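Local coordinates for penaeus monodon metallodensovirus major capsid protein (Penaeus monodon metallodensovirus, PDB 6WH7) that assembles in sixty copies into the icosahedral shell of a shrimp densovirus, a capsid that probably protects the viral DNA genome, at residues A[80-85]-A[270-275]; A[159-164]-A[205-210]. All blocks are in the same frame, centred on the assembly; numbering follows the deposited sequence.

Interactions 1 and 2 are two seams of one antiparallel sheet, the CHEF sheet of the viral jelly roll, with their centres about 10 Å apart. Strands 270-274 (H) and 157-162 (E) are neighbours, so each contact gives one strand to a third seam, where S160 N probably bonds to Y272 O at 2.7 Å. The rings of F205 and Y272 stack, joining the contacts on one face; on the other, L273 CD2 packs 3.3 Å from H159 ND1. Along the chain, interaction 2 is nested inside the loop that interaction 1 closes. Interaction 1 lies within the subunit, whereas interaction 2 also reaches neighbouring subunits.

Interaction 1. Residues A[80-85]-A[270-275]; sequences MIVIPW and GHYLSF
I81 faces L273, and V82 faces Y272, where strands C (79-83) and H (270-274) of the viral jelly roll run antiparallel in its CHEF sheet. This seam is a good example of one backbone pattern carrying different chemistry on its two faces. I81 and L273 form a hydrogen-bonded pair: the N-H of I81 donates to L273 O at 2.6 Å, and L273 N donates to I81 O at 2.8 Å. Further along, I83 N reaches H271 O at 2.8 Å, with the donor tilted 31° from the carbonyl plane.

On the face of V82 and Y272 the contact is built around the phenol ring. M80 holds CG between its backbone N and carbonyl carbon (chi1 75°), bringing CG beside the tyrosine; SD then lies over the ring face, 3.4 Å from Y272 CD1, in a Met-aromatic contact. V82 CG2 meets Y272 CE1 at 4.0 Å, and V170 of strand 169-179 touches both V82 and Y272.

The opposite face looks into the jelly-roll interior, where I72 of strand 59-75 packs on I81 and L273. Here I83 and L273 meet through methyl groups, CD1 to CD1, at 3.6 Å. Beyond the paired strands, W85 adds an aromatic stack, its indole lying on the imidazole of H271, face to face, with the planes 10° apart. The centroids of the indole five-membered ring and the imidazole are 3.8 Å apart. Both rings are also tethered by polar atoms: W85 NE1 bonds to A269 O, and H271 ND1 to Y126 OH. W85 CE2 sits over the centre of the imidazole, and W85 CZ2 approaches H271 NE2 to 3.2 Å.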
loop_
_atom_site.group_PDB
_atom_site.type_symbol
_atom_site.label_atom_id
_atom_site.label_comp_id
_atom_site.label_asym_id
_atom_site.label_seq_id
_atom_site.Cartn_x
_atom_site.Cartn_y
_atom_site.Cartn_z
ATOM N N MET A 80 18.703 -21.032 -100.539
ATOM C CA MET A 80 18.881 -20.296 -99.297
ATOM C C MET A 80 20.226 -19.588 -99.320
ATOM O O MET A 80 21.149 -19.995 -100.022
ATOM C CB MET A 80 18.821 -21.225 -98.087
ATOM C CG MET A 80 20.070 -22.048 -97.935
ATOM S SD MET A 80 19.905 -23.476 -96.883
ATOM C CE MET A 80 19.417 -24.664 -98.105
ATOM N N ILE A 81 20.329 -18.519 -98.542
ATOM C CA ILE A 81 21.599 -17.840 -98.317
ATOM C C ILE A 81 22.313 -18.522 -97.168
ATOM O O ILE A 81 21.730 -18.745 -96.106
ATOM C CB ILE A 81 21.393 -16.348 -98.017
ATOM C CG1 ILE A 81 20.823 -15.629 -99.225
ATOM C CG2 ILE A 81 22.698 -15.707 -97.622
ATOM C CD1 ILE A 81 21.750 -15.633 -100.380
ATOM N N VAL A 82 23.577 -18.851 -97.376
ATOM C CA VAL A 82 24.393 -19.520 -96.376
ATOM C C VAL A 82 25.200 -18.455 -95.658
ATOM O O VAL A 82 26.013 -17.765 -96.279
ATOM C CB VAL A 82 25.306 -20.568 -97.023
ATOM C CG1 VAL A 82 26.150 -21.248 -95.982
ATOM C CG2 VAL A 82 24.477 -21.562 -97.791
ATOM N N ILE A 83 24.971 -18.300 -94.362
ATOM C CA ILE A 83 25.700 -17.291 -93.604
ATOM C C ILE A 83 27.041 -17.904 -93.231
ATOM O O ILE A 83 27.087 -18.804 -92.384
ATOM C CB ILE A 83 24.930 -16.851 -92.352
ATOM C CG1 ILE A 83 23.480 -16.529 -92.695
ATOM C CG2 ILE A 83 25.583 -15.647 -91.732
ATOM C CD1 ILE A 83 23.327 -15.515 -93.737
ATOM N N PRO A 84 28.144 -17.455 -93.802
ATOM C CA PRO A 84 29.451 -18.040 -93.485
ATOM C C PRO A 84 29.956 -17.555 -92.132
ATOM O O PRO A 84 31.089 -17.097 -92.000
ATOM C CB PRO A 84 30.329 -17.544 -94.632
ATOM C CG PRO A 84 29.745 -16.254 -94.981
ATOM C CD PRO A 84 28.273 -16.344 -94.753
ATOM N N TRP A 85 29.110 -17.660 -91.122
ATOM C CA TRP A 85 29.397 -17.067 -89.831
ATOM C C TRP A 85 30.281 -17.964 -88.994
ATOM O O TRP A 85 30.635 -17.596 -87.876
ATOM C CB TRP A 85 28.091 -16.792 -89.095
ATOM C CG TRP A 85 27.531 -17.993 -88.426
ATOM C CD1 TRP A 85 27.045 -19.110 -89.016
ATOM C CD2 TRP A 85 27.304 -18.147 -87.026
ATOM N NE1 TRP A 85 26.601 -19.992 -88.066
ATOM C CE2 TRP A 85 26.738 -19.411 -86.834
ATOM C CE3 TRP A 85 27.550 -17.345 -85.910
ATOM C CZ2 TRP A 85 26.410 -19.888 -85.577
ATOM C CZ3 TRP A 85 27.223 -17.818 -84.671
ATOM C CH2 TRP A 85 26.660 -19.080 -84.510
ATOM N N GLY A 270 24.443 -24.131 -88.631
ATOM C CA GLY A 270 24.339 -23.429 -89.894
ATOM C C GLY A 270 23.306 -22.341 -89.807
ATOM O O GLY A 270 22.180 -22.575 -89.359
ATOM N N HIS A 271 23.683 -21.137 -90.202
ATOM C CA HIS A 271 22.731 -20.047 -90.298
ATOM C C HIS A 271 22.412 -19.790 -91.757
ATOM O O HIS A 271 23.297 -19.802 -92.613
ATOM C CB HIS A 271 23.226 -18.775 -89.623
ATOM C CG HIS A 271 23.282 -18.874 -88.134
ATOM N ND1 HIS A 271 23.694 -17.833 -87.337
ATOM C CD2 HIS A 271 23.009 -19.901 -87.300
ATOM C CE1 HIS A 271 23.639 -18.202 -86.072
ATOM N NE2 HIS A 271 23.234 -19.456 -86.023
ATOM N N TYR A 272 21.135 -19.576 -92.025
ATOM C CA TYR A 272 20.591 -19.607 -93.366
ATOM C C TYR A 272 19.541 -18.524 -93.486
ATOM O O TYR A 272 18.753 -18.314 -92.564
ATOM C CB TYR A 272 19.971 -20.967 -93.653
ATOM C CG TYR A 272 20.948 -22.107 -93.615
ATOM C CD1 TYR A 272 22.001 -22.179 -94.504
ATOM C CD2 TYR A 272 20.867 -23.062 -92.626
ATOM C CE1 TYR A 272 22.891 -23.214 -94.454
ATOM C CE2 TYR A 272 21.757 -24.088 -92.563
ATOM C CZ TYR A 272 22.766 -24.160 -93.476
ATOM O OH TYR A 272 23.653 -25.198 -93.399
ATOM N N LEU A 273 19.539 -17.838 -94.616
ATOM C CA LEU A 273 18.502 -16.877 -94.938
ATOM C C LEU A 273 17.679 -17.410 -96.093
ATOM O O LEU A 273 18.216 -18.001 -97.031
ATOM C CB LEU A 273 19.090 -15.513 -95.280
ATOM C CG LEU A 273 19.754 -14.853 -94.083
ATOM C CD1 LEU A 273 20.404 -13.560 -94.472
ATOM C CD2 LEU A 273 18.745 -14.632 -92.993
ATOM N N SER A 274 16.373 -17.205 -96.016
ATOM C CA SER A 274 15.462 -17.793 -96.978
ATOM C C SER A 274 14.213 -16.938 -97.030
ATOM O O SER A 274 13.938 -16.157 -96.119
ATOM C CB SER A 274 15.128 -19.237 -96.600
ATOM O OG SER A 274 14.254 -19.824 -97.536
ATOM N N PHE A 275 13.466 -17.085 -98.111
ATOM C CA PHE A 275 12.202 -16.389 -98.189
ATOM C C PHE A 275 11.066 -17.390 -98.278
ATOM O O PHE A 275 11.247 -18.494 -98.794
ATOM C CB PHE A 275 12.147 -15.446 -99.394
ATOM C CG PHE A 275 13.126 -14.330 -99.321
ATOM C CD1 PHE A 275 12.867 -13.218 -98.557
ATOM C CD2 PHE A 275 14.305 -14.388 -100.025
ATOM C CE1 PHE A 275 13.765 -12.197 -98.488
ATOM C CE2 PHE A 275 15.203 -13.362 -99.958
ATOM C CZ PHE A 275 14.933 -12.270 -99.190
#

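Interaction 2. Residues A[159-164]-A[205-210]; sequences HSIDDQ and FNKNRY
H159 and I161 pair with R209 and K207 where strands E (157-162) and F (207-211) run almost exactly antiparallel at one side of the CHEF sheet. Among the backbone bonds, R209 N to H159 O and I161 N to K207 O each measure 2.7 Å, while K207 N to I161 O is longer at 3.2 Å. A neighbouring subunit carries the sheet onward by pairing with R209 and Y210.

Side-chain hydrogen bonds supplement them. S160 OG donates in the carbonyl plane to N208 OD1. N206 ND2 reaches the anti lone pair of D163 OD2 at 3.1 Å, and N206 OD1 accepts from Y52 N of that subunit.

The remaining contacts are packing. F205 brings CD2 to 3.3 Å from S160 CB, and the D162 side chain crosses it at about a right angle. Backbone N-H groups of C166 and L167 hold that carboxylate. On the face of H159 and I161, I161 CD1 meets the edge of the R209 guanidinium at NH1.

K207 lays CG and CD beside D163 OD2; bends at chi3 (71°) and chi4 (66°) place CE and then NZ, leaving NZ 5.5 Å from D163 OD2. Any attraction between these opposite charges is therefore probably long-range, and within this contact the directional hold on D163 OD2 is the N206 amide.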
loop_
_atom_site.group_PDB
_atom_site.type_symbol
_atom_site.label_atom_id
_atom_site.label_comp_id
_atom_site.label_asym_id
_atom_site.label_seq_id
_atom_site.Cartn_x
_atom_site.Cartn_y
_atom_site.Cartn_z
ATOM N N HIS A 159 15.176 -16.336 -91.115
ATOM C CA HIS A 159 16.492 -16.699 -90.621
ATOM C C HIS A 159 16.397 -18.089 -90.020
ATOM O O HIS A 159 15.628 -18.312 -89.083
ATOM C CB HIS A 159 17.007 -15.728 -89.571
ATOM C CG HIS A 159 18.409 -16.018 -89.149
ATOM N ND1 HIS A 159 19.496 -15.711 -89.931
ATOM C CD2 HIS A 159 18.894 -16.695 -88.085
ATOM C CE1 HIS A 159 20.597 -16.119 -89.331
ATOM N NE2 HIS A 159 20.259 -16.723 -88.211
ATOM N N SER A 160 17.182 -19.014 -90.544
ATOM C CA SER A 160 17.137 -20.398 -90.116
ATOM C C SER A 160 18.450 -20.766 -89.451
ATOM O O SER A 160 19.522 -20.494 -89.993
ATOM C CB SER A 160 16.874 -21.315 -91.303
ATOM O OG SER A 160 15.617 -21.040 -91.882
ATOM N N ILE A 161 18.361 -21.366 -88.274
ATOM C CA ILE A 161 19.500 -21.962 -87.598
ATOM C C ILE A 161 19.319 -23.465 -87.662
ATOM O O ILE A 161 18.277 -23.983 -87.249
ATOM C CB ILE A 161 19.609 -21.494 -86.141
ATOM C CG1 ILE A 161 19.845 -19.993 -86.075
ATOM C CG2 ILE A 161 20.727 -22.213 -85.454
ATOM C CD1 ILE A 161 19.782 -19.460 -84.691
ATOM N N ASP A 162 20.318 -24.172 -88.162
ATOM C CA ASP A 162 20.193 -25.610 -88.323
ATOM C C ASP A 162 20.915 -26.249 -87.148
ATOM O O ASP A 162 22.120 -26.491 -87.197
ATOM C CB ASP A 162 20.793 -26.029 -89.657
ATOM C CG ASP A 162 20.502 -27.454 -89.998
ATOM O OD1 ASP A 162 19.727 -28.094 -89.264
ATOM O OD2 ASP A 162 21.049 -27.935 -91.005
ATOM N N ASP A 163 20.146 -26.591 -86.120
ATOM C CA ASP A 163 20.641 -27.186 -84.889
ATOM C C ASP A 163 20.768 -28.691 -84.995
ATOM O O ASP A 163 21.740 -29.273 -84.506
ATOM C CB ASP A 163 19.714 -26.819 -83.737
ATOM C CG ASP A 163 19.831 -25.371 -83.347
ATOM O OD1 ASP A 163 20.875 -24.768 -83.651
ATOM O OD2 ASP A 163 18.875 -24.829 -82.758
ATOM N N GLN A 164 19.779 -29.331 -85.608
ATOM C CA GLN A 164 19.815 -30.762 -85.835
ATOM C C GLN A 164 20.756 -31.143 -86.960
ATOM O O GLN A 164 20.969 -32.337 -87.183
ATOM C CB GLN A 164 18.408 -31.260 -86.124
ATOM C CG GLN A 164 17.464 -31.091 -84.955
ATOM C CD GLN A 164 17.799 -32.005 -83.803
ATOM O OE1 GLN A 164 18.472 -31.612 -82.859
ATOM N NE2 GLN A 164 17.309 -33.231 -83.866
ATOM N N PHE A 205 14.727 -26.937 -91.067
ATOM C CA PHE A 205 15.599 -26.374 -90.047
ATOM C C PHE A 205 14.852 -26.167 -88.739
ATOM O O PHE A 205 13.686 -25.772 -88.723
ATOM C CB PHE A 205 16.197 -25.065 -90.545
ATOM C CG PHE A 205 17.145 -25.244 -91.688
ATOM C CD1 PHE A 205 17.876 -26.399 -91.809
ATOM C CD2 PHE A 205 17.250 -24.295 -92.678
ATOM C CE1 PHE A 205 18.730 -26.578 -92.863
ATOM C CE2 PHE A 205 18.095 -24.474 -93.738
ATOM C CZ PHE A 205 18.839 -25.614 -93.829
ATOM N N ASN A 206 15.532 -26.472 -87.638
ATOM C CA ASN A 206 14.957 -26.377 -86.306
ATOM C C ASN A 206 14.462 -24.980 -85.982
ATOM O O ASN A 206 13.255 -24.750 -85.886
ATOM C CB ASN A 206 15.983 -26.801 -85.260
ATOM C CG ASN A 206 15.407 -26.830 -83.875
ATOM O OD1 ASN A 206 14.245 -27.161 -83.681
ATOM N ND2 ASN A 206 16.202 -26.429 -82.904
ATOM N N LYS A 207 15.385 -24.045 -85.800
ATOM C CA LYS A 207 15.040 -22.685 -85.418
ATOM C C LYS A 207 14.890 -21.851 -86.676
ATOM O O LYS A 207 15.846 -21.695 -87.439
ATOM C CB LYS A 207 16.101 -22.084 -84.503
ATOM C CG LYS A 207 16.214 -22.773 -83.171
ATOM C CD LYS A 207 17.233 -22.096 -82.287
ATOM C CE LYS A 207 16.724 -20.751 -81.817
ATOM N NZ LYS A 207 15.549 -20.903 -80.923
ATOM N N ASN A 208 13.693 -21.331 -86.898
ATOM C CA ASN A 208 13.404 -20.487 -88.046
ATOM C C ASN A 208 12.733 -19.235 -87.518
ATOM O O ASN A 208 11.622 -19.308 -86.995
ATOM C CB ASN A 208 12.496 -21.199 -89.037
ATOM C CG ASN A 208 13.127 -22.419 -89.620
ATOM O OD1 ASN A 208 13.965 -22.333 -90.507
ATOM N ND2 ASN A 208 12.731 -23.574 -89.126
ATOM N N ARG A 209 13.389 -18.095 -87.652
ATOM C CA ARG A 209 12.800 -16.815 -87.291
ATOM C C ARG A 209 12.244 -16.172 -88.545
ATOM O O ARG A 209 12.969 -16.004 -89.526
ATOM C CB ARG A 209 13.825 -15.896 -86.637
ATOM C CG ARG A 209 14.256 -16.351 -85.278
ATOM C CD ARG A 209 15.330 -15.461 -84.713
ATOM N NE ARG A 209 15.723 -15.908 -83.386
ATOM C CZ ARG A 209 16.571 -16.902 -83.165
ATOM N NH1 ARG A 209 17.107 -17.550 -84.183
ATOM N NH2 ARG A 209 16.877 -17.255 -81.929
ATOM N N TYR A 210 10.966 -15.818 -88.522
ATOM C CA TYR A 210 10.396 -15.031 -89.604
ATOM C C TYR A 210 10.592 -13.578 -89.223
ATOM O O TYR A 210 9.983 -13.090 -88.271
ATOM C CB TYR A 210 8.924 -15.340 -89.852
ATOM C CG TYR A 210 8.628 -16.756 -90.266
ATOM C CD1 TYR A 210 9.625 -17.588 -90.718
ATOM C CD2 TYR A 210 7.331 -17.201 -90.358
ATOM C CE1 TYR A 210 9.354 -18.865 -91.126
ATOM C CE2 TYR A 210 7.041 -18.476 -90.786
ATOM C CZ TYR A 210 8.056 -19.303 -91.170
ATOM O OH TYR A 210 7.779 -20.575 -91.600
#